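Local coordinates for extracellular solute-binding protein, family 1 (Bifidobacterium longum subsp. infantis ATCC 15697, PDB 3QUF) that probably binds a solute outside the cell, likely a sugar, and delivers it to an ABC-type membrane transporter, as other family 1 extracellular solute-binding proteins do, at residues A102-S107 / A316-L321; E162-G167 / F226-A231; G260-R263 / W267-P270; E328-F333 / T339-S344. One frame throughout, in Å; residues are numbered along the deposited sequence.

Contact 1. Residues A102-S107 / A316-L321; sequences AALDIS and AAKKFL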
loop_
_atom_site.group_PDB
_atom_site.type_symbol
_atom_site.label_atom_id
_atom_site.label_comp_id
_atom_site.label_asym_id
_atom_site.label_seq_id
_atom_site.Cartn_x
_atom_site.Cartn_y
_atom_site.Cartn_z
ATOM N N ALA A 102 16.568 -8.127 15.959
ATOM C CA ALA A 102 15.621 -8.015 17.077
ATOM C C ALA A 102 14.326 -8.775 16.918
ATOM O O ALA A 102 13.617 -8.932 17.910
ATOM C CB ALA A 102 15.290 -6.527 17.346
ATOM N N ALA A 103 13.976 -9.163 15.696
ATOM C CA ALA A 103 12.735 -9.870 15.433
ATOM C C ALA A 103 12.960 -11.370 15.385
ATOM O O ALA A 103 13.946 -11.854 14.772
ATOM C CB ALA A 103 12.089 -9.369 14.114
ATOM N N LEU A 104 12.050 -12.097 16.000
ATOM C CA LEU A 104 12.056 -13.557 16.020
ATOM C C LEU A 104 11.742 -14.116 14.645
ATOM O O LEU A 104 10.824 -13.676 14.006
ATOM C CB LEU A 104 10.995 -14.060 16.988
ATOM C CG LEU A 104 10.874 -15.579 17.212
ATOM C CD1 LEU A 104 12.106 -16.098 17.909
ATOM C CD2 LEU A 104 9.589 -15.859 18.079
ATOM N N ASP A 105 12.516 -15.114 14.210
ATOM C CA ASP A 105 12.143 -15.903 13.014
ATOM C C ASP A 105 10.891 -16.720 13.280
ATOM O O ASP A 105 10.918 -17.663 14.123
ATOM C CB ASP A 105 13.338 -16.818 12.703
ATOM C CG ASP A 105 13.091 -17.737 11.512
ATOM O OD1 ASP A 105 12.021 -17.684 10.896
ATOM O OD2 ASP A 105 14.033 -18.531 11.206
ATOM N N ILE A 106 9.804 -16.366 12.601
ATOM C CA ILE A 106 8.505 -17.015 12.753
ATOM C C ILE A 106 8.152 -17.864 11.536
ATOM O O ILE A 106 7.008 -18.320 11.369
ATOM C CB ILE A 106 7.422 -16.003 13.163
ATOM C CG1 ILE A 106 7.306 -14.874 12.135
ATOM C CG2 ILE A 106 7.722 -15.479 14.606
ATOM C CD1 ILE A 106 6.076 -13.970 12.395
ATOM N N SER A 107 9.171 -18.171 10.730
ATOM C CA SER A 107 8.980 -19.039 9.558
ATOM C C SER A 107 8.256 -20.328 9.970
ATOM O O SER A 107 8.613 -20.957 10.955
ATOM C CB SER A 107 10.322 -19.417 8.939
ATOM O OG SER A 107 11.065 -18.283 8.561
ATOM N N ALA A 316 3.566 -16.837 24.655
ATOM C CA ALA A 316 2.400 -15.998 24.859
ATOM C C ALA A 316 2.212 -15.035 23.675
ATOM O O ALA A 316 1.077 -14.776 23.247
ATOM C CB ALA A 316 2.515 -15.207 26.191
ATOM N N ALA A 317 3.301 -14.464 23.185
ATOM C CA ALA A 317 3.264 -13.569 22.025
ATOM C C ALA A 317 2.756 -14.274 20.775
ATOM O O ALA A 317 1.980 -13.695 19.993
ATOM C CB ALA A 317 4.652 -12.910 21.819
ATOM N N LYS A 318 3.147 -15.533 20.605
ATOM C CA LYS A 318 2.626 -16.332 19.502
ATOM C C LYS A 318 1.097 -16.505 19.625
ATOM O O LYS A 318 0.399 -16.525 18.597
ATOM C CB LYS A 318 3.314 -17.685 19.425
ATOM C CG LYS A 318 4.764 -17.554 18.971
ATOM C CD LYS A 318 5.487 -18.913 18.931
ATOM C CE LYS A 318 6.939 -18.809 18.523
ATOM N NZ LYS A 318 7.630 -20.128 18.684
ATOM N N LYS A 319 0.595 -16.659 20.852
ATOM C CA LYS A 319 -0.873 -16.711 21.041
ATOM C C LYS A 319 -1.557 -15.404 20.637
ATOM O O LYS A 319 -2.664 -15.414 20.104
ATOM C CB LYS A 319 -1.230 -17.081 22.482
ATOM C CG LYS A 319 -0.971 -18.537 22.798
ATOM C CD LYS A 319 -1.488 -18.878 24.203
ATOM C CE LYS A 319 -1.269 -20.346 24.578
ATOM N NZ LYS A 319 -2.160 -20.747 25.730
ATOM N N PHE A 320 -0.906 -14.268 20.867
ATOM C CA PHE A 320 -1.434 -12.994 20.430
ATOM C C PHE A 320 -1.467 -12.868 18.902
ATOM O O PHE A 320 -2.499 -12.521 18.325
ATOM C CB PHE A 320 -0.662 -11.833 21.027
ATOM C CG PHE A 320 -1.228 -10.499 20.658
ATOM C CD1 PHE A 320 -2.444 -10.072 21.165
ATOM C CD2 PHE A 320 -0.557 -9.676 19.770
ATOM C CE1 PHE A 320 -2.955 -8.858 20.794
ATOM C CE2 PHE A 320 -1.048 -8.438 19.433
ATOM C CZ PHE A 320 -2.239 -8.021 19.918
ATOM N N LEU A 321 -0.380 -13.283 18.240
ATOM C CA LEU A 321 -0.360 -13.292 16.761
ATOM C C LEU A 321 -1.406 -14.235 16.204
ATOM O O LEU A 321 -2.081 -13.901 15.224
ATOM C CB LEU A 321 1.048 -13.570 16.233
ATOM C CG LEU A 321 1.910 -12.289 16.072
ATOM C CD1 LEU A 321 2.233 -11.597 17.308
ATOM C CD2 LEU A 321 3.237 -12.627 15.329
HETATM O O HOH W 1 9.197 -19.061 15.909
#
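K318 and L321, one turn apart on helix 311-324, meet L104 and I106 of the irregular segment 102-107. K318 comes first along the helix. Its CG stands anti to the carbonyl carbon (chi1 -70°) and the rest of the chain is fully extended, which carries the amine toward the loop. On the way CE passes CD2 of L104 at 4.0 Å, and the two side chains cross at about a right angle. The amine itself is held mainly by a salt bridge to E109. A weak bond of 3.4 Å also joins K318 NZ to a water, which donates to the backbone O of D105 at 2.8 Å. L321 follows. Its CD2 touches I106 CD1 at 4.3 Å, a light apolar contact between two buried residues. I305 of strand 295-305 lies against L104, K318 and L321, so the strand joins both sides. Within the loop, D105 OD1 accepts from S107 N at 2.9 Å and from S107 OG at 2.6 Å. The first of these bonds closes an Asx turn, which shapes the loop beside the helix.

Contact 2. Residues E162-G167 / F226-A231; sequences EFIEMG and FKRWEA
I164 and A231 form the apolar part of this contact, with R228 beside them. I164 is buried and reaches across from helix 160-172 by its CD1 methyl. Its CG1 sits anti to the carbonyl carbon (chi1 -71°), and chi2 is extended at 172°, so CD1 is carried well out from the helix. There it lies 4.1 Å from A231 CB and 4.0 Å from the backbone C of A231. One methyl group thus rests on both the side chain and the main chain of helix 223-234. The backbones are also nearest here, with I164 CA 8.1 Å from A231 CA. This is plain helix-to-helix packing, and its apolar part is small. A235, just beyond helix 223-234, also touches I164. The R228 border is polar and partly exposed to solvent. The chain of R228 bends at chi2 and chi3, which folds the guanidinium back toward the other helix. Its NH2 comes within 3.8 Å of I164 CD1, and the two side chains cross at about a right angle. No hydrogen bond spans the two segments. The charge of R228 is met instead by D161, one residue before segment 162-167, through a salt bridge from the same NH2. The backbone O of R228 accepts from the indole NE1 of W160, at the start of helix 160-172.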
loop_
_atom_site.group_PDB
_atom_site.type_symbol
_atom_site.label_atom_id
_atom_site.label_comp_id
_atom_site.label_asym_id
_atom_site.label_seq_id
_atom_site.Cartn_x
_atom_site.Cartn_y
_atom_site.Cartn_z
ATOM N N GLU A 162 -5.602 3.097 -24.288
ATOM C CA GLU A 162 -7.042 3.425 -24.329
ATOM C C GLU A 162 -7.406 4.544 -23.338
ATOM O O GLU A 162 -8.287 5.391 -23.581
ATOM C CB GLU A 162 -7.884 2.166 -24.052
ATOM C CG GLU A 162 -7.764 1.060 -25.110
ATOM C CD GLU A 162 -8.114 -0.356 -24.590
ATOM O OE1 GLU A 162 -8.226 -0.564 -23.367
ATOM O OE2 GLU A 162 -8.297 -1.272 -25.428
ATOM N N PHE A 163 -6.738 4.543 -22.196
ATOM C CA PHE A 163 -6.904 5.617 -21.226
ATOM C C PHE A 163 -6.464 6.971 -21.780
ATOM O O PHE A 163 -7.114 8.003 -21.523
ATOM C CB PHE A 163 -6.116 5.271 -19.952
ATOM C CG PHE A 163 -6.075 6.367 -18.914
ATOM C CD1 PHE A 163 -7.167 6.623 -18.116
ATOM C CD2 PHE A 163 -4.904 7.068 -18.675
ATOM C CE1 PHE A 163 -7.110 7.615 -17.124
ATOM C CE2 PHE A 163 -4.840 8.037 -17.691
ATOM C CZ PHE A 163 -5.958 8.304 -16.922
ATOM N N ILE A 164 -5.368 6.985 -22.532
ATOM C CA ILE A 164 -4.883 8.225 -23.131
ATOM C C ILE A 164 -5.922 8.691 -24.166
ATOM O O ILE A 164 -6.297 9.877 -24.195
ATOM C CB ILE A 164 -3.488 8.063 -23.766
ATOM C CG1 ILE A 164 -2.423 7.899 -22.673
ATOM C CG2 ILE A 164 -3.131 9.279 -24.635
ATOM C CD1 ILE A 164 -1.029 7.528 -23.187
ATOM N N GLU A 165 -6.404 7.764 -24.985
ATOM C CA GLU A 165 -7.405 8.107 -26.015
ATOM C C GLU A 165 -8.696 8.630 -25.360
ATOM O O GLU A 165 -9.265 9.611 -25.832
ATOM C CB GLU A 165 -7.723 6.906 -26.899
ATOM C CG GLU A 165 -6.602 6.514 -27.866
ATOM C CD GLU A 165 -6.144 7.652 -28.814
ATOM O OE1 GLU A 165 -7.001 8.248 -29.512
ATOM O OE2 GLU A 165 -4.920 7.944 -28.856
HETATM N N MSE A 166 -9.120 8.010 -24.256
HETATM C CA MSE A 166 -10.306 8.467 -23.528
HETATM C C MSE A 166 -10.097 9.864 -22.957
HETATM O O MSE A 166 -11.003 10.704 -23.029
HETATM C CB MSE A 166 -10.646 7.505 -22.392
HETATM C CG MSE A 166 -11.944 7.812 -21.646
HETATM SE SE MSE A 166 -11.992 6.978 -19.898
HETATM C CE MSE A 166 -10.364 7.781 -19.149
ATOM N N GLY A 167 -8.921 10.100 -22.410
ATOM C CA GLY A 167 -8.592 11.363 -21.789
ATOM C C GLY A 167 -8.645 12.506 -22.801
ATOM O O GLY A 167 -9.119 13.599 -22.481
ATOM N N PHE A 226 7.925 5.002 -17.218
ATOM C CA PHE A 226 7.951 6.448 -17.284
ATOM C C PHE A 226 7.619 6.917 -18.715
ATOM O O PHE A 226 6.977 7.938 -18.882
ATOM C CB PHE A 226 9.315 7.002 -16.914
ATOM C CG PHE A 226 9.568 7.198 -15.419
ATOM C CD1 PHE A 226 8.665 7.862 -14.605
ATOM C CD2 PHE A 226 10.761 6.775 -14.863
ATOM C CE1 PHE A 226 8.949 8.071 -13.231
ATOM C CE2 PHE A 226 11.051 6.990 -13.523
ATOM C CZ PHE A 226 10.138 7.641 -12.711
ATOM N N LYS A 227 8.079 6.188 -19.725
ATOM C CA LYS A 227 7.814 6.568 -21.125
ATOM C C LYS A 227 6.319 6.574 -21.410
ATOM O O LYS A 227 5.805 7.476 -22.088
ATOM C CB LYS A 227 8.511 5.639 -22.124
ATOM C CG LYS A 227 10.012 5.813 -22.264
ATOM C CD LYS A 227 10.522 5.119 -23.567
ATOM C CE LYS A 227 12.065 5.024 -23.667
ATOM N NZ LYS A 227 12.792 6.276 -23.327
ATOM N N ARG A 228 5.619 5.545 -20.935
ATOM C CA ARG A 228 4.193 5.448 -21.168
ATOM C C ARG A 228 3.445 6.458 -20.310
ATOM O O ARG A 228 2.483 7.094 -20.759
ATOM C CB ARG A 228 3.701 4.028 -20.933
ATOM C CG ARG A 228 4.344 3.005 -21.864
ATOM C CD ARG A 228 4.159 3.393 -23.362
ATOM N NE ARG A 228 2.745 3.616 -23.681
ATOM C CZ ARG A 228 2.262 4.548 -24.512
ATOM N NH1 ARG A 228 3.057 5.400 -25.116
ATOM N NH2 ARG A 228 0.946 4.646 -24.715
ATOM N N TRP A 229 3.921 6.655 -19.093
ATOM C CA TRP A 229 3.340 7.682 -18.217
ATOM C C TRP A 229 3.586 9.085 -18.811
ATOM O O TRP A 229 2.661 9.894 -18.841
ATOM C CB TRP A 229 3.916 7.548 -16.784
ATOM C CG TRP A 229 3.077 8.130 -15.699
ATOM C CD1 TRP A 229 1.908 7.665 -15.243
ATOM C CD2 TRP A 229 3.371 9.303 -14.930
ATOM N NE1 TRP A 229 1.440 8.458 -14.214
ATOM C CE2 TRP A 229 2.332 9.459 -13.994
ATOM C CE3 TRP A 229 4.429 10.208 -14.916
ATOM C CZ2 TRP A 229 2.287 10.504 -13.089
ATOM C CZ3 TRP A 229 4.396 11.234 -13.996
ATOM C CH2 TRP A 229 3.321 11.381 -13.103
ATOM N N GLU A 230 4.794 9.357 -19.310
ATOM C CA GLU A 230 5.130 10.642 -19.960
ATOM C C GLU A 230 4.195 10.868 -21.173
ATOM O O GLU A 230 3.741 11.992 -21.429
ATOM C CB GLU A 230 6.613 10.670 -20.385
ATOM C CG GLU A 230 7.076 11.971 -21.073
ATOM C CD GLU A 230 8.516 11.909 -21.611
ATOM O OE1 GLU A 230 9.129 10.818 -21.611
ATOM O OE2 GLU A 230 9.039 12.953 -22.057
ATOM N N ALA A 231 3.902 9.797 -21.911
ATOM C CA ALA A 231 3.044 9.902 -23.102
ATOM C C ALA A 231 1.652 10.429 -22.746
ATOM O O ALA A 231 1.066 11.195 -23.519
ATOM C CB ALA A 231 2.931 8.546 -23.828
#

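Contact 3. Residues G260-R263 / W267-P270; sequences GVMR and WDLP
M262 and D268 face each other where strand 259-264 leads, through a short link, into the 3-10 turn before helix 269-274. M262 is a selenomethionine. Its CB points toward the second segment, and CG lies between the backbone N and the carbonyl carbon (chi1 76°). From CG the chain runs straight on to SE through an extended chi2, and the bend comes only at chi3, -70°. That bend turns CE onto the carboxylate of D268. CB, CG and SE all stay farther from segment 267-270, so CE does the touching, at 3.9 Å from D268 OD2. V250, K251 and F254 of helix 247-255 also pack on M262. The strand itself belongs to the large mixed sheet, paired antiparallel with strand 135-144, and the contact joins this strand to the 3-10 turn that leads into helix 269-274. The carboxylate of D268 is buried and has polar partners on both oxygens. OD2 is hydrogen-bonded to S264 OG, and OD1 forms a salt bridge with K251. These partners probably help to keep the aspartate charged. R263 and W267 meet further along. R263 NH1 approaches W267 CZ2 at 3.9 Å, at the edge of the indole and near its plane. The guanidinium and ring planes are 56° apart, so the two groups are not stacked. The side chains cross at about a right angle. R263 NE is bound to N296 OD1, which helps to fix the guanidinium, while W267 is exposed.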
loop_
_atom_site.group_PDB
_atom_site.type_symbol
_atom_site.label_atom_id
_atom_site.label_comp_id
_atom_site.label_asym_id
_atom_site.label_seq_id
_atom_site.Cartn_x
_atom_site.Cartn_y
_atom_site.Cartn_z
ATOM N N GLY A 260 -13.116 13.715 -14.908
ATOM C CA GLY A 260 -13.434 12.362 -15.351
ATOM C C GLY A 260 -12.989 11.270 -14.392
ATOM O O GLY A 260 -13.740 10.318 -14.117
ATOM N N VAL A 261 -11.767 11.390 -13.888
ATOM C CA VAL A 261 -11.110 10.275 -13.180
ATOM C C VAL A 261 -10.214 10.826 -12.112
ATOM O O VAL A 261 -9.510 11.845 -12.339
ATOM C CB VAL A 261 -10.204 9.500 -14.140
ATOM C CG1 VAL A 261 -9.520 8.307 -13.383
ATOM C CG2 VAL A 261 -10.966 9.047 -15.377
HETATM N N MSE A 262 -10.216 10.173 -10.953
HETATM C CA MSE A 262 -9.244 10.444 -9.887
HETATM C C MSE A 262 -8.778 9.133 -9.281
HETATM O O MSE A 262 -9.516 8.149 -9.334
HETATM C CB MSE A 262 -9.918 11.300 -8.800
HETATM C CG MSE A 262 -10.871 10.535 -7.909
HETATM SE SE MSE A 262 -11.556 11.641 -6.417
HETATM C CE MSE A 262 -10.035 11.829 -5.380
ATOM N N ARG A 263 -7.578 9.139 -8.703
ATOM C CA ARG A 263 -7.112 8.037 -7.904
ATOM C C ARG A 263 -7.615 8.258 -6.487
ATOM O O ARG A 263 -7.396 9.310 -5.891
ATOM C CB ARG A 263 -5.591 7.973 -7.963
ATOM C CG ARG A 263 -4.980 6.839 -7.218
ATOM C CD ARG A 263 -4.718 7.132 -5.761
ATOM N NE ARG A 263 -3.871 6.110 -5.121
ATOM C CZ ARG A 263 -3.463 6.163 -3.870
ATOM N NH1 ARG A 263 -3.783 7.197 -3.092
ATOM N NH2 ARG A 263 -2.702 5.191 -3.394
ATOM N N TRP A 267 -11.434 5.198 1.789
ATOM C CA TRP A 267 -11.527 6.393 2.666
ATOM C C TRP A 267 -12.390 7.529 2.091
ATOM O O TRP A 267 -13.018 8.309 2.853
ATOM C CB TRP A 267 -10.101 6.884 3.035
ATOM C CG TRP A 267 -9.178 7.155 1.836
ATOM C CD1 TRP A 267 -9.043 8.326 1.156
ATOM C CD2 TRP A 267 -8.278 6.228 1.219
ATOM N NE1 TRP A 267 -8.125 8.187 0.135
ATOM C CE2 TRP A 267 -7.647 6.905 0.153
ATOM C CE3 TRP A 267 -7.959 4.885 1.453
ATOM C CZ2 TRP A 267 -6.712 6.284 -0.666
ATOM C CZ3 TRP A 267 -7.025 4.272 0.640
ATOM C CH2 TRP A 267 -6.420 4.978 -0.411
ATOM N N ASP A 268 -12.456 7.663 0.768
ATOM C CA ASP A 268 -13.278 8.691 0.122
ATOM C C ASP A 268 -14.712 8.274 -0.212
ATOM O O ASP A 268 -15.462 9.052 -0.765
ATOM C CB ASP A 268 -12.618 9.170 -1.166
ATOM C CG ASP A 268 -11.479 10.147 -0.913
ATOM O OD1 ASP A 268 -11.420 10.729 0.191
ATOM O OD2 ASP A 268 -10.671 10.367 -1.846
ATOM N N LEU A 269 -15.098 7.043 0.095
ATOM C CA LEU A 269 -16.420 6.576 -0.341
ATOM C C LEU A 269 -17.555 7.376 0.270
ATOM O O LEU A 269 -18.526 7.659 -0.410
ATOM C CB LEU A 269 -16.633 5.117 0.005
ATOM C CG LEU A 269 -16.134 4.183 -1.072
ATOM C CD1 LEU A 269 -16.094 2.779 -0.473
ATOM C CD2 LEU A 269 -17.071 4.273 -2.291
ATOM N N PRO A 270 -17.443 7.728 1.547
ATOM C CA PRO A 270 -18.547 8.475 2.160
ATOM C C PRO A 270 -18.810 9.816 1.488
ATOM O O PRO A 270 -19.960 10.170 1.211
ATOM C CB PRO A 270 -18.064 8.679 3.588
ATOM C CG PRO A 270 -17.238 7.527 3.864
ATOM C CD PRO A 270 -16.501 7.243 2.571
#

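Contact 4. Residues E328-F333 / T339-S344; sequences EGLEAF and TLSLSS
S341 OG, lying against L330 CD2 of helix 327-337 at 3.9 Å, is gripped by two polar groups. It accepts from the backbone N of S343 at 3.0 Å, with an N-H...O angle of 160°. This bond makes an ST turn at the end of the short strand 340-341, an edge piece of the large mixed sheet paired antiparallel with strand 135-144. The second partner is the backbone O of Y346, to which S341 OG is hydrogen-bonded. The OG reaches these groups because it stands anti to the backbone N, with chi1 168°. Facing the turn, L330 projects from the helix toward both serines. Its CD2 lies nearest S341 OG, while CD1 meets S343 and also comes within 4.1 Å of S341 OG. No hydrogen bond crosses between the two segments. The polar end of S343 is held by N325 and by the backbone N of K345. V134, N325 and Y346 also pack on L330. At the other end of the contact, F333 and T339 meet only lightly, and the F333 ring is turned toward F38 in an edge-to-face pair. L330 CD1 makes the closest approach, 3.6 Å from S343 CB and 3.7 Å from S343 OG.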
loop_
_atom_site.group_PDB
_atom_site.type_symbol
_atom_site.label_atom_id
_atom_site.label_comp_id
_atom_site.label_asym_id
_atom_site.label_seq_id
_atom_site.Cartn_x
_atom_site.Cartn_y
_atom_site.Cartn_z
ATOM N N GLU A 328 -12.299 -13.638 14.865
ATOM C CA GLU A 328 -12.673 -12.608 15.815
ATOM C C GLU A 328 -11.684 -11.460 15.782
ATOM O O GLU A 328 -12.072 -10.290 15.742
ATOM C CB GLU A 328 -12.735 -13.206 17.224
ATOM C CG GLU A 328 -13.190 -12.246 18.259
ATOM C CD GLU A 328 -13.373 -12.926 19.617
ATOM O OE1 GLU A 328 -14.267 -13.795 19.696
ATOM O OE2 GLU A 328 -12.619 -12.589 20.567
ATOM N N GLY A 329 -10.400 -11.796 15.797
ATOM C CA GLY A 329 -9.350 -10.769 15.756
ATOM C C GLY A 329 -9.371 -9.934 14.503
ATOM O O GLY A 329 -9.243 -8.714 14.542
ATOM N N LEU A 330 -9.510 -10.613 13.372
ATOM C CA LEU A 330 -9.499 -9.951 12.060
ATOM C C LEU A 330 -10.691 -9.020 11.899
ATOM O O LEU A 330 -10.546 -7.903 11.362
ATOM C CB LEU A 330 -9.480 -10.992 10.928
ATOM C CG LEU A 330 -8.187 -11.792 10.796
ATOM C CD1 LEU A 330 -8.441 -13.084 10.007
ATOM C CD2 LEU A 330 -7.104 -10.927 10.105
ATOM N N GLU A 331 -11.855 -9.471 12.318
ATOM C CA GLU A 331 -13.054 -8.632 12.206
ATOM C C GLU A 331 -12.885 -7.370 13.044
ATOM O O GLU A 331 -13.171 -6.268 12.569
ATOM C CB GLU A 331 -14.311 -9.393 12.622
ATOM C CG GLU A 331 -15.555 -8.493 12.586
ATOM C CD GLU A 331 -16.854 -9.269 12.524
ATOM O OE1 GLU A 331 -16.871 -10.444 12.974
ATOM O OE2 GLU A 331 -17.862 -8.691 12.006
ATOM N N ALA A 332 -12.397 -7.544 14.271
ATOM C CA ALA A 332 -12.194 -6.409 15.163
ATOM C C ALA A 332 -11.175 -5.412 14.619
ATOM O O ALA A 332 -11.424 -4.223 14.627
ATOM C CB ALA A 332 -11.777 -6.876 16.560
ATOM N N PHE A 333 -10.079 -5.908 14.101
ATOM C CA PHE A 333 -9.009 -5.037 13.623
ATOM C C PHE A 333 -9.398 -4.325 12.323
ATOM O O PHE A 333 -9.272 -3.114 12.224
ATOM C CB PHE A 333 -7.769 -5.862 13.417
ATOM C CG PHE A 333 -6.519 -5.048 13.125
ATOM C CD1 PHE A 333 -6.306 -3.794 13.678
ATOM C CD2 PHE A 333 -5.522 -5.592 12.340
ATOM C CE1 PHE A 333 -5.147 -3.082 13.402
ATOM C CE2 PHE A 333 -4.364 -4.874 12.055
ATOM C CZ PHE A 333 -4.174 -3.636 12.597
ATOM N N THR A 339 -9.613 -1.263 7.150
ATOM C CA THR A 339 -8.759 -1.974 6.219
ATOM C C THR A 339 -9.383 -3.282 5.781
ATOM O O THR A 339 -10.493 -3.643 6.224
ATOM C CB THR A 339 -7.405 -2.211 6.867
ATOM O OG1 THR A 339 -7.611 -2.792 8.147
ATOM C CG2 THR A 339 -6.611 -0.870 6.988
ATOM N N LEU A 340 -8.694 -3.967 4.874
ATOM C CA LEU A 340 -9.130 -5.247 4.359
ATOM C C LEU A 340 -8.287 -6.367 4.945
ATOM O O LEU A 340 -7.100 -6.228 5.170
ATOM C CB LEU A 340 -8.999 -5.291 2.836
ATOM C CG LEU A 340 -9.804 -4.249 2.073
ATOM C CD1 LEU A 340 -9.527 -4.383 0.548
ATOM C CD2 LEU A 340 -11.285 -4.347 2.329
ATOM N N SER A 341 -8.912 -7.517 5.166
ATOM C CA SER A 341 -8.190 -8.656 5.700
ATOM C C SER A 341 -7.297 -9.306 4.641
ATOM O O SER A 341 -7.759 -9.557 3.504
ATOM C CB SER A 341 -9.202 -9.700 6.208
ATOM O OG SER A 341 -8.569 -10.930 6.476
ATOM N N LEU A 342 -6.066 -9.661 5.024
ATOM C CA LEU A 342 -5.211 -10.507 4.198
ATOM C C LEU A 342 -5.324 -12.011 4.477
ATOM O O LEU A 342 -4.569 -12.814 3.909
ATOM C CB LEU A 342 -3.759 -10.051 4.348
ATOM C CG LEU A 342 -3.398 -8.721 3.725
ATOM C CD1 LEU A 342 -1.940 -8.369 4.136
ATOM C CD2 LEU A 342 -3.477 -8.788 2.157
ATOM N N SER A 343 -6.240 -12.417 5.337
ATOM C CA SER A 343 -6.373 -13.802 5.757
ATOM C C SER A 343 -7.708 -14.374 5.332
ATOM O O SER A 343 -8.754 -13.736 5.458
ATOM C CB SER A 343 -6.248 -13.914 7.266
ATOM O OG SER A 343 -6.517 -15.244 7.702
ATOM N N SER A 344 -7.678 -15.604 4.854
ATOM C CA SER A 344 -8.915 -16.301 4.471
ATOM C C SER A 344 -9.801 -16.666 5.658
ATOM O O SER A 344 -10.928 -17.108 5.471
ATOM C CB SER A 344 -8.577 -17.558 3.674
ATOM O OG SER A 344 -7.853 -18.463 4.474
#

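Along the chain, contacts 2 and 3 both fall inside the long loop that contact 1 closes, and contact 4 comes last. Contacts 1 and 2 lie on opposite sides of the chain's centre, with their own centres about 45 Å apart. Contacts 2 and 3 are neighbours: selenomethionine M166 CE touches V261 CG2 at 4.0 Å. Contacts 1 and 4 have centres about 18 Å apart and use consecutive helices, 311-324 and 327-337. Contacts 3 and 4 do not touch, but strands 259-264 and 340-341 both pair with strand 135-144. This spread is consistent with the two-lobed architecture of solute-binding proteins, with contacts 1 and 4 toward one lobe and 2 and 3 in the other.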